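Local coordinates for protein fructose-bisphosphate aldolase class I (Thermoproteus tenax, PDB 1W8S) that is a class I aldolase of the DeoC/LacD family, built on a TIM-barrel fold, with 1,6-di-O-phosphono-beta-D-fructofuranose bound in its pocket, at residues A50-Q61 with S72-G81; A106-S117 with L139-G150. The protein carries 2 engineered substitutions. All coordinates share one frame; numbering follows the deposited sequence.

Contact 1. Residues A50-Q61 with S72-G81; sequences ARDAGFDGVVFQ and SVPLILKLNG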
loop_
_atom_site.group_PDB
_atom_site.type_symbol
_atom_site.label_atom_id
_atom_site.label_comp_id
_atom_site.label_asym_id
_atom_site.label_seq_id
_atom_site.Cartn_x
_atom_site.Cartn_y
_atom_site.Cartn_z
ATOM N N ALA E 50 -31.577 -25.141 4.741
ATOM C CA ALA E 50 -32.160 -23.797 4.859
ATOM C C ALA E 50 -33.564 -23.727 4.288
ATOM O O ALA E 50 -34.427 -23.130 4.873
ATOM C CB ALA E 50 -31.259 -22.729 4.190
ATOM N N ARG E 51 -33.775 -24.358 3.139
ATOM C CA ARG E 51 -35.096 -24.492 2.531
ATOM C C ARG E 51 -36.071 -25.254 3.440
ATOM O O ARG E 51 -37.107 -24.729 3.867
ATOM C CB ARG E 51 -34.959 -25.278 1.220
ATOM C CG ARG E 51 -35.192 -24.498 -0.076
ATOM C CD ARG E 51 -35.170 -25.369 -1.392
ATOM N NE ARG E 51 -34.823 -26.804 -1.236
ATOM C CZ ARG E 51 -35.650 -27.761 -0.773
ATOM N NH1 ARG E 51 -36.880 -27.457 -0.368
ATOM N NH2 ARG E 51 -35.244 -29.036 -0.694
ATOM N N ASP E 52 -35.737 -26.511 3.725
ATOM C CA ASP E 52 -36.591 -27.403 4.506
ATOM C C ASP E 52 -36.948 -26.844 5.875
ATOM O O ASP E 52 -38.029 -27.118 6.388
ATOM C CB ASP E 52 -35.924 -28.764 4.708
ATOM C CG ASP E 52 -35.786 -29.566 3.412
ATOM O OD1 ASP E 52 -36.339 -29.150 2.367
ATOM O OD2 ASP E 52 -35.120 -30.628 3.363
ATOM N N ALA E 53 -36.046 -26.066 6.475
ATOM C CA ALA E 53 -36.293 -25.502 7.792
ATOM C C ALA E 53 -37.057 -24.168 7.704
ATOM O O ALA E 53 -37.567 -23.679 8.706
ATOM C CB ALA E 53 -35.007 -25.325 8.536
ATOM N N GLY E 54 -37.131 -23.597 6.510
ATOM C CA GLY E 54 -37.886 -22.380 6.258
ATOM C C GLY E 54 -37.123 -21.128 6.625
ATOM O O GLY E 54 -37.724 -20.120 6.930
ATOM N N PHE E 55 -35.792 -21.188 6.576
ATOM C CA PHE E 55 -34.939 -20.041 6.923
ATOM C C PHE E 55 -34.956 -18.956 5.840
ATOM O O PHE E 55 -35.390 -19.185 4.698
ATOM C CB PHE E 55 -33.492 -20.514 7.198
ATOM C CG PHE E 55 -33.325 -21.326 8.486
ATOM C CD1 PHE E 55 -34.365 -21.467 9.415
ATOM C CD2 PHE E 55 -32.121 -21.937 8.769
ATOM C CE1 PHE E 55 -34.177 -22.197 10.586
ATOM C CE2 PHE E 55 -31.939 -22.680 9.939
ATOM C CZ PHE E 55 -32.974 -22.804 10.840
ATOM N N ASP E 56 -34.455 -17.769 6.194
ATOM C CA ASP E 56 -34.564 -16.598 5.319
ATOM C C ASP E 56 -33.438 -16.426 4.328
ATOM O O ASP E 56 -33.580 -15.695 3.352
ATOM C CB ASP E 56 -34.619 -15.328 6.157
ATOM C CG ASP E 56 -35.808 -15.318 7.068
ATOM O OD1 ASP E 56 -36.950 -15.127 6.552
ATOM O OD2 ASP E 56 -35.688 -15.538 8.301
ATOM N N GLY E 57 -32.313 -17.069 4.601
ATOM C CA GLY E 57 -31.122 -16.869 3.796
ATOM C C GLY E 57 -29.981 -17.774 4.189
ATOM O O GLY E 57 -30.038 -18.471 5.218
ATOM N N VAL E 58 -28.952 -17.751 3.347
ATOM C CA VAL E 58 -27.678 -18.402 3.594
ATOM C C VAL E 58 -26.552 -17.377 3.377
ATOM O O VAL E 58 -26.718 -16.435 2.596
ATOM C CB VAL E 58 -27.479 -19.602 2.641
ATOM C CG1 VAL E 58 -28.427 -20.709 2.964
ATOM C CG2 VAL E 58 -27.666 -19.174 1.167
ATOM N N VAL E 59 -25.430 -17.551 4.073
ATOM C CA VAL E 59 -24.238 -16.736 3.875
ATOM C C VAL E 59 -23.171 -17.652 3.247
ATOM O O VAL E 59 -22.788 -18.648 3.864
ATOM C CB VAL E 59 -23.710 -16.201 5.210
ATOM C CG1 VAL E 59 -22.487 -15.338 5.013
ATOM C CG2 VAL E 59 -24.787 -15.416 5.943
ATOM N N PHE E 60 -22.730 -17.338 2.028
ATOM C CA PHE E 60 -21.693 -18.108 1.324
ATOM C C PHE E 60 -20.533 -17.164 0.936
ATOM O O PHE E 60 -20.764 -15.999 0.637
ATOM C CB PHE E 60 -22.201 -18.672 -0.007
ATOM C CG PHE E 60 -23.174 -19.845 0.081
ATOM C CD1 PHE E 60 -23.414 -20.550 1.259
ATOM C CD2 PHE E 60 -23.805 -20.276 -1.085
ATOM C CE1 PHE E 60 -24.290 -21.603 1.273
ATOM C CE2 PHE E 60 -24.669 -21.341 -1.086
ATOM C CZ PHE E 60 -24.919 -22.011 0.098
ATOM N N GLN E 61 -19.318 -17.707 0.894
ATOM C CA GLN E 61 -18.192 -17.071 0.176
ATOM C C GLN E 61 -18.410 -17.263 -1.316
ATOM O O GLN E 61 -19.185 -18.114 -1.751
ATOM C CB GLN E 61 -16.852 -17.696 0.566
ATOM C CG GLN E 61 -16.526 -17.717 2.035
ATOM C CD GLN E 61 -15.993 -16.413 2.546
ATOM O OE1 GLN E 61 -15.511 -15.559 1.770
ATOM N NE2 GLN E 61 -16.042 -16.255 3.861
ATOM N N SER E 72 -32.468 -20.780 -4.550
ATOM C CA SER E 72 -33.600 -21.344 -3.815
ATOM C C SER E 72 -33.910 -20.684 -2.458
ATOM O O SER E 72 -35.008 -20.832 -1.927
ATOM C CB SER E 72 -33.385 -22.842 -3.622
ATOM O OG SER E 72 -32.245 -23.100 -2.802
ATOM N N VAL E 73 -32.925 -19.995 -1.904
ATOM C CA VAL E 73 -33.037 -19.249 -0.657
ATOM C C VAL E 73 -32.210 -17.974 -0.882
ATOM O O VAL E 73 -31.148 -18.055 -1.472
ATOM C CB VAL E 73 -32.402 -20.078 0.485
ATOM C CG1 VAL E 73 -32.380 -19.321 1.763
ATOM C CG2 VAL E 73 -33.209 -21.344 0.697
ATOM N N PRO E 74 -32.651 -16.818 -0.432
ATOM C CA PRO E 74 -31.833 -15.605 -0.592
ATOM C C PRO E 74 -30.387 -15.742 -0.090
ATOM O O PRO E 74 -30.102 -16.388 0.915
ATOM C CB PRO E 74 -32.583 -14.562 0.221
ATOM C CG PRO E 74 -34.005 -15.037 0.265
ATOM C CD PRO E 74 -33.951 -16.532 0.205
ATOM N N LEU E 75 -29.471 -15.120 -0.813
ATOM C CA LEU E 75 -28.043 -15.275 -0.572
ATOM C C LEU E 75 -27.439 -13.958 -0.075
ATOM O O LEU E 75 -27.681 -12.924 -0.662
ATOM C CB LEU E 75 -27.366 -15.686 -1.868
ATOM C CG LEU E 75 -25.850 -15.562 -1.946
ATOM C CD1 LEU E 75 -25.186 -16.523 -0.998
ATOM C CD2 LEU E 75 -25.396 -15.797 -3.377
ATOM N N ILE E 76 -26.658 -14.050 1.005
ATOM C CA ILE E 76 -25.778 -13.008 1.473
ATOM C C ILE E 76 -24.383 -13.481 1.098
ATOM O O ILE E 76 -23.931 -14.535 1.558
ATOM C CB ILE E 76 -25.904 -12.819 2.969
ATOM C CG1 ILE E 76 -27.356 -12.507 3.332
ATOM C CG2 ILE E 76 -24.969 -11.705 3.454
ATOM C CD1 ILE E 76 -27.597 -12.278 4.826
ATOM N N LEU E 77 -23.736 -12.743 0.202
ATOM C CA LEU E 77 -22.366 -13.038 -0.235
ATOM C C LEU E 77 -21.381 -12.374 0.726
ATOM O O LEU E 77 -21.306 -11.139 0.847
ATOM C CB LEU E 77 -22.166 -12.583 -1.659
ATOM C CG LEU E 77 -21.050 -13.115 -2.535
ATOM C CD1 LEU E 77 -19.745 -13.194 -1.823
ATOM C CD2 LEU E 77 -21.438 -14.477 -3.028
ATOM N N LYS E 78 -20.693 -13.221 1.489
ATOM C CA LYS E 78 -19.656 -12.827 2.421
ATOM C C LYS E 78 -18.405 -12.477 1.624
ATOM O O LYS E 78 -17.808 -13.358 0.999
ATOM C CB LYS E 78 -19.345 -14.019 3.332
ATOM C CG LYS E 78 -18.239 -13.794 4.353
ATOM C CD LYS E 78 -18.468 -12.554 5.106
ATOM C CE LYS E 78 -17.523 -12.414 6.312
ATOM N NZ LYS E 78 -16.226 -13.022 6.131
ATOM N N LEU E 79 -18.059 -11.196 1.585
ATOM C CA LEU E 79 -17.061 -10.692 0.628
ATOM C C LEU E 79 -15.622 -10.916 1.061
ATOM O O LEU E 79 -14.762 -11.092 0.209
ATOM C CB LEU E 79 -17.236 -9.193 0.324
ATOM C CG LEU E 79 -18.579 -8.804 -0.279
ATOM C CD1 LEU E 79 -18.748 -7.308 -0.125
ATOM C CD2 LEU E 79 -18.633 -9.189 -1.723
ATOM N N ASN E 80 -15.349 -10.867 2.361
ATOM C CA ASN E 80 -13.987 -11.012 2.832
ATOM C C ASN E 80 -13.819 -12.374 3.467
ATOM O O ASN E 80 -14.719 -13.190 3.414
ATOM C CB ASN E 80 -13.467 -9.844 3.705
ATOM C CG ASN E 80 -14.333 -9.504 4.919
ATOM O OD1 ASN E 80 -15.455 -9.984 5.072
ATOM N ND2 ASN E 80 -13.817 -8.600 5.755
ATOM N N GLY E 81 -12.665 -12.647 4.032
ATOM C CA GLY E 81 -12.455 -13.918 4.704
ATOM C C GLY E 81 -11.011 -14.098 5.056
ATOM O O GLY E 81 -10.106 -13.613 4.352
HETATM O O HOH W 1 -32.037 -26.139 -2.498
#
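V73 drives its side chain into the bend where helix 43-53 gives way to strand 57-60. From CB, which heads toward 50-61, the side chain forks. CG1 lies anti to the backbone N (chi1 175°), and this sends it onto the backbone of G57, where V73 CG1 and G57 CA are only 3.4 Å apart. Glycine suits this place because a CB would press against P74 O, to which G57 CA already makes a CA-H...O contact. The other branch turns to the helix, with V73 CG2 3.8 Å from R51 CG and close to the small methyl of A50.

Beyond V73 the chain runs parallel to 57-60, as neighbouring strands of the TIM barrel do in a beta-alpha-beta unit, here joined by helix 62-68. V58 N donates to P74 O at 3.0 Å, I76 N to V58 O at 2.9 Å, and F60 and K78 continue the pattern. On the face that carries V58, F60, L75 and L77, L75 CD1 packs on F60 CB at 3.8 Å, two bulky apolar groups crossing at about a right angle. V59, on the opposite face, leans CG1 on K78 CB.

At the solvent end, one water accepts from R51 NE and donates to S72 OG, which is itself hydrogen-bonded to D70.

Contact 2. Residues A106-S117 with L139-G150; sequences ASAVGYTIYPGS and LPLVVESFPRGG. Engineered in segment 139-150: E144 (natural residue Trp), F146 (natural residue Tyr). With FBP (1,6-di-O-phosphono-beta-D-fructofuranose), chain O.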
loop_
_atom_site.group_PDB
_atom_site.type_symbol
_atom_site.label_atom_id
_atom_site.label_comp_id
_atom_site.label_asym_id
_atom_site.label_seq_id
_atom_site.Cartn_x
_atom_site.Cartn_y
_atom_site.Cartn_z
ATOM N N ALA E 106 -26.520 -12.687 -5.361
ATOM C CA ALA E 106 -26.646 -12.169 -3.998
ATOM C C ALA E 106 -27.786 -11.181 -3.889
ATOM O O ALA E 106 -27.996 -10.399 -4.795
ATOM C CB ALA E 106 -25.347 -11.496 -3.574
ATOM N N SER E 107 -28.514 -11.232 -2.769
ATOM C CA SER E 107 -29.497 -10.217 -2.376
ATOM C C SER E 107 -28.970 -9.262 -1.322
ATOM O O SER E 107 -29.613 -8.262 -1.000
ATOM C CB SER E 107 -30.733 -10.880 -1.767
ATOM O OG SER E 107 -31.419 -11.601 -2.742
ATOM N N ALA E 108 -27.842 -9.608 -0.733
ATOM C CA ALA E 108 -27.085 -8.710 0.135
ATOM C C ALA E 108 -25.622 -9.133 0.143
ATOM O O ALA E 108 -25.252 -10.216 -0.362
ATOM C CB ALA E 108 -27.634 -8.747 1.534
ATOM N N VAL E 109 -24.792 -8.272 0.713
ATOM C CA VAL E 109 -23.381 -8.565 0.917
ATOM C C VAL E 109 -23.023 -8.423 2.374
ATOM O O VAL E 109 -23.620 -7.623 3.121
ATOM C CB VAL E 109 -22.428 -7.704 0.051
ATOM C CG1 VAL E 109 -22.548 -8.096 -1.429
ATOM C CG2 VAL E 109 -22.669 -6.222 0.250
ATOM N N GLY E 110 -22.046 -9.212 2.772
ATOM C CA GLY E 110 -21.511 -9.201 4.122
ATOM C C GLY E 110 -20.042 -8.892 4.146
ATOM O O GLY E 110 -19.280 -9.250 3.256
ATOM N N TYR E 111 -19.618 -8.221 5.199
ATOM C CA TYR E 111 -18.221 -7.841 5.375
ATOM C C TYR E 111 -17.859 -7.820 6.866
ATOM O O TYR E 111 -18.521 -7.148 7.668
ATOM C CB TYR E 111 -17.913 -6.478 4.736
ATOM C CG TYR E 111 -16.439 -6.141 4.646
ATOM C CD1 TYR E 111 -15.684 -6.562 3.572
ATOM C CD2 TYR E 111 -15.792 -5.360 5.638
ATOM C CE1 TYR E 111 -14.326 -6.223 3.462
ATOM C CE2 TYR E 111 -14.464 -5.048 5.552
ATOM C CZ TYR E 111 -13.717 -5.493 4.478
ATOM O OH TYR E 111 -12.396 -5.149 4.405
ATOM N N THR E 112 -16.836 -8.579 7.218
ATOM C CA THR E 112 -16.334 -8.616 8.599
ATOM C C THR E 112 -15.370 -7.498 8.912
ATOM O O THR E 112 -14.454 -7.195 8.118
ATOM C CB THR E 112 -15.680 -9.978 8.873
ATOM O OG1 THR E 112 -16.683 -10.990 8.774
ATOM C CG2 THR E 112 -15.213 -10.068 10.312
ATOM N N ILE E 113 -15.571 -6.863 10.074
ATOM C CA ILE E 113 -14.593 -5.924 10.586
ATOM C C ILE E 113 -14.156 -6.381 11.970
ATOM O O ILE E 113 -14.940 -7.012 12.691
ATOM C CB ILE E 113 -15.111 -4.490 10.623
ATOM C CG1 ILE E 113 -16.384 -4.370 11.503
ATOM C CG2 ILE E 113 -15.371 -3.969 9.224
ATOM C CD1 ILE E 113 -16.818 -2.954 11.770
ATOM N N TYR E 114 -12.896 -6.082 12.307
ATOM C CA TYR E 114 -12.322 -6.371 13.633
ATOM C C TYR E 114 -11.836 -5.066 14.288
ATOM O O TYR E 114 -10.638 -4.760 14.303
ATOM C CB TYR E 114 -11.157 -7.358 13.558
ATOM C CG TYR E 114 -11.479 -8.654 12.866
ATOM C CD1 TYR E 114 -12.428 -9.510 13.358
ATOM C CD2 TYR E 114 -10.806 -9.030 11.694
ATOM C CE1 TYR E 114 -12.720 -10.720 12.696
ATOM C CE2 TYR E 114 -11.110 -10.233 11.029
ATOM C CZ TYR E 114 -12.055 -11.058 11.538
ATOM O OH TYR E 114 -12.325 -12.246 10.902
ATOM N N PRO E 115 -12.766 -4.291 14.816
ATOM C CA PRO E 115 -12.406 -3.096 15.579
ATOM C C PRO E 115 -11.404 -3.413 16.658
ATOM O O PRO E 115 -11.475 -4.473 17.299
ATOM C CB PRO E 115 -13.734 -2.636 16.157
ATOM C CG PRO E 115 -14.747 -3.157 15.244
ATOM C CD PRO E 115 -14.207 -4.457 14.724
ATOM N N GLY E 116 -10.447 -2.522 16.825
ATOM C CA GLY E 116 -9.343 -2.706 17.758
ATOM C C GLY E 116 -8.089 -3.296 17.125
ATOM O O GLY E 116 -6.987 -3.080 17.618
ATOM N N SER E 117 -8.242 -4.052 16.040
ATOM C CA SER E 117 -7.096 -4.694 15.413
ATOM C C SER E 117 -6.060 -3.647 15.002
ATOM O O SER E 117 -6.414 -2.522 14.646
ATOM C CB SER E 117 -7.510 -5.500 14.190
ATOM O OG SER E 117 -6.375 -6.009 13.546
ATOM N N LEU E 139 -27.653 -3.203 -3.084
ATOM C CA LEU E 139 -27.546 -4.442 -2.308
ATOM C C LEU E 139 -27.304 -4.046 -0.855
ATOM O O LEU E 139 -26.323 -3.356 -0.595
ATOM C CB LEU E 139 -26.351 -5.255 -2.809
ATOM C CG LEU E 139 -26.601 -6.684 -3.259
ATOM C CD1 LEU E 139 -27.793 -6.772 -4.169
ATOM C CD2 LEU E 139 -25.375 -7.274 -3.898
ATOM N N PRO E 140 -28.163 -4.450 0.095
ATOM C CA PRO E 140 -27.906 -4.175 1.512
ATOM C C PRO E 140 -26.565 -4.704 1.993
ATOM O O PRO E 140 -26.169 -5.757 1.576
ATOM C CB PRO E 140 -29.039 -4.908 2.223
ATOM C CG PRO E 140 -30.118 -4.996 1.199
ATOM C CD PRO E 140 -29.427 -5.184 -0.098
ATOM N N LEU E 141 -25.888 -3.934 2.848
ATOM C CA LEU E 141 -24.636 -4.302 3.469
ATOM C C LEU E 141 -24.859 -4.768 4.885
ATOM O O LEU E 141 -25.410 -4.022 5.701
ATOM C CB LEU E 141 -23.718 -3.085 3.474
ATOM C CG LEU E 141 -22.399 -3.194 4.214
ATOM C CD1 LEU E 141 -21.531 -4.238 3.564
ATOM C CD2 LEU E 141 -21.749 -1.796 4.265
ATOM N N VAL E 142 -24.431 -5.997 5.163
ATOM C CA VAL E 142 -24.431 -6.559 6.515
ATOM C C VAL E 142 -23.004 -6.486 7.018
ATOM O O VAL E 142 -22.102 -7.105 6.418
ATOM C CB VAL E 142 -24.917 -8.032 6.550
ATOM C CG1 VAL E 142 -25.052 -8.518 8.045
ATOM C CG2 VAL E 142 -26.184 -8.202 5.771
ATOM N N VAL E 143 -22.779 -5.702 8.070
ATOM C CA VAL E 143 -21.466 -5.605 8.663
ATOM C C VAL E 143 -21.463 -6.561 9.843
ATOM O O VAL E 143 -22.315 -6.466 10.746
ATOM C CB VAL E 143 -21.148 -4.207 9.152
ATOM C CG1 VAL E 143 -19.819 -4.164 9.986
ATOM C CG2 VAL E 143 -21.149 -3.209 7.980
ATOM N N GLU E 144 -20.486 -7.449 9.818
ATOM C CA GLU E 144 -20.222 -8.442 10.857
ATOM C C GLU E 144 -19.132 -7.822 11.719
ATOM O O GLU E 144 -17.992 -7.724 11.304
ATOM C CB GLU E 144 -19.817 -9.766 10.169
ATOM C CG GLU E 144 -20.652 -9.968 8.888
ATOM C CD GLU E 144 -20.294 -11.170 8.009
ATOM O OE1 GLU E 144 -21.225 -11.957 7.614
ATOM O OE2 GLU E 144 -19.090 -11.278 7.637
ATOM N N SER E 145 -19.521 -7.316 12.887
ATOM C CA SER E 145 -18.656 -6.475 13.706
ATOM C C SER E 145 -18.197 -7.250 14.921
ATOM O O SER E 145 -18.998 -7.480 15.870
ATOM C CB SER E 145 -19.436 -5.241 14.148
ATOM O OG SER E 145 -18.583 -4.264 14.748
ATOM N N PHE E 146 -16.924 -7.634 14.896
ATOM C CA PHE E 146 -16.310 -8.527 15.894
ATOM C C PHE E 146 -15.013 -7.931 16.373
ATOM O O PHE E 146 -13.938 -8.275 15.857
ATOM C CB PHE E 146 -15.991 -9.894 15.293
ATOM C CG PHE E 146 -17.186 -10.670 14.822
ATOM C CD1 PHE E 146 -18.309 -10.829 15.622
ATOM C CD2 PHE E 146 -17.183 -11.260 13.560
ATOM C CE1 PHE E 146 -19.400 -11.566 15.195
ATOM C CE2 PHE E 146 -18.268 -11.983 13.114
ATOM C CZ PHE E 146 -19.398 -12.143 13.946
ATOM N N PRO E 147 -15.080 -7.034 17.353
ATOM C CA PRO E 147 -13.862 -6.476 17.945
ATOM C C PRO E 147 -12.923 -7.548 18.394
ATOM O O PRO E 147 -13.325 -8.528 19.013
ATOM C CB PRO E 147 -14.391 -5.644 19.139
ATOM C CG PRO E 147 -15.778 -5.253 18.724
ATOM C CD PRO E 147 -16.289 -6.408 17.919
ATOM N N ARG E 148 -11.654 -7.376 18.049
ATOM C CA ARG E 148 -10.649 -8.392 18.253
ATOM C C ARG E 148 -9.316 -7.752 17.989
ATOM O O ARG E 148 -9.164 -7.061 16.984
ATOM C CB ARG E 148 -10.843 -9.536 17.253
ATOM C CG ARG E 148 -10.037 -10.759 17.521
ATOM C CD ARG E 148 -10.434 -11.917 16.641
ATOM N NE ARG E 148 -11.794 -12.359 16.960
ATOM C CZ ARG E 148 -12.569 -13.069 16.146
ATOM N NH1 ARG E 148 -12.152 -13.392 14.932
ATOM N NH2 ARG E 148 -13.797 -13.422 16.536
ATOM N N GLY E 149 -8.339 -8.060 18.840
ATOM C CA GLY E 149 -7.012 -7.446 18.791
ATOM C C GLY E 149 -7.034 -6.185 19.619
ATOM O O GLY E 149 -8.039 -5.888 20.272
ATOM N N GLY E 150 -5.920 -5.468 19.630
ATOM C CA GLY E 150 -5.791 -4.275 20.444
ATOM C C GLY E 150 -6.084 -4.527 21.912
ATOM O O GLY E 150 -5.556 -5.463 22.518
HETATM P P1 FBP O . -21.786 -19.660 13.933
HETATM O O1P FBP O . -21.281 -21.013 13.616
HETATM O O2P FBP O . -23.271 -19.598 14.403
HETATM O O3P FBP O . -20.959 -18.929 14.996
HETATM O O1 FBP O . -21.708 -18.828 12.575
HETATM C C1 FBP O . -22.002 -17.448 12.549
HETATM C C2 FBP O . -20.709 -16.665 12.278
HETATM O O2 FBP O . -20.973 -15.245 12.324
HETATM C C3 FBP O . -20.038 -17.009 10.941
HETATM O O3 FBP O . -20.624 -16.398 9.803
HETATM C C4 FBP O . -18.609 -16.537 11.211
HETATM O O4 FBP O . -17.613 -17.136 10.401
HETATM C C5 FBP O . -18.422 -16.965 12.660
HETATM O O5 FBP O . -19.721 -16.924 13.277
HETATM C C6 FBP O . -17.437 -16.042 13.367
HETATM O O6 FBP O . -17.366 -16.407 14.734
HETATM P P2 FBP O . -15.952 -16.783 15.426
HETATM O O4P FBP O . -16.240 -17.891 16.412
HETATM O O5P FBP O . -14.931 -17.146 14.346
HETATM O O6P FBP O . -15.459 -15.621 16.307
#
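V109 and L139 meet at about a right angle near the start of two neighbouring parallel strands, V109 CG1 lying 3.8 Å from L139 CD2. Both are apolar and buried, and their branches share out the neighbours. L139 CD1 reaches back to A106 O, while V109 CG2, between its backbone N and carbonyl carbon, comes 4.0 Å from L141 CD1. The backbone of V109 joins in: its N donates to P140 O, and its carbonyl receives V142 N at 2.7 Å, an almost straight bond (175°).

E144, an engineered residue, lies on the other face of the sheet, beside G110, where a CB would come within 3.2 Å of E144 OE1. Its chain runs extended beyond CG (chi2 175°), passing CG over Y111 O at 3.7 Å. T112 OG1 is modelled as donating to E144 OE2, but the position of that oxygen is doubtful.

Past the strand ends, Y114 and R148 lie side by side, ring and guanidinium planes 31° apart, with Y114 CE1 3.5 Å from R148 NH1. The long arginine suits this place beyond the strands because it can reach an anion: R148 NH2 makes a weak bond of 2.8 Å to O6P of FBP, while its NE is held by a salt bridge to E155. The engineered F146 turns its ring edge to FBP O2, and K177, K179 and S202 are among the residues that complete the site. The two parallel strands, joined through helix 120-137, form a beta-alpha-beta unit of the TIM barrel, in which the ligand pocket lies at the C-terminal ends of the strands.

Overall arrangement
Contacts 1 and 2 are successive pairings in one barrel wall: strand 75-81 of the first lies beside strand 108-113 of the second, and their centres are about 16 Å apart. The seam between them carries probable hydrogen bonds, N80 ND2 to T112 O and L77 O to G110 N, both 2.8 Å. Both contacts are largely buried, but they differ in what their ends do. Contact 1 extends outward onto helix 43-53, where an exposed arginine and a water bring polar chemistry to the surface. Contact 2 buries more area and carries on past its strands into loops that help bind FBP; whereas contact 1 approaches FBP through the apolar V59, contact 2 reaches it with an arginine.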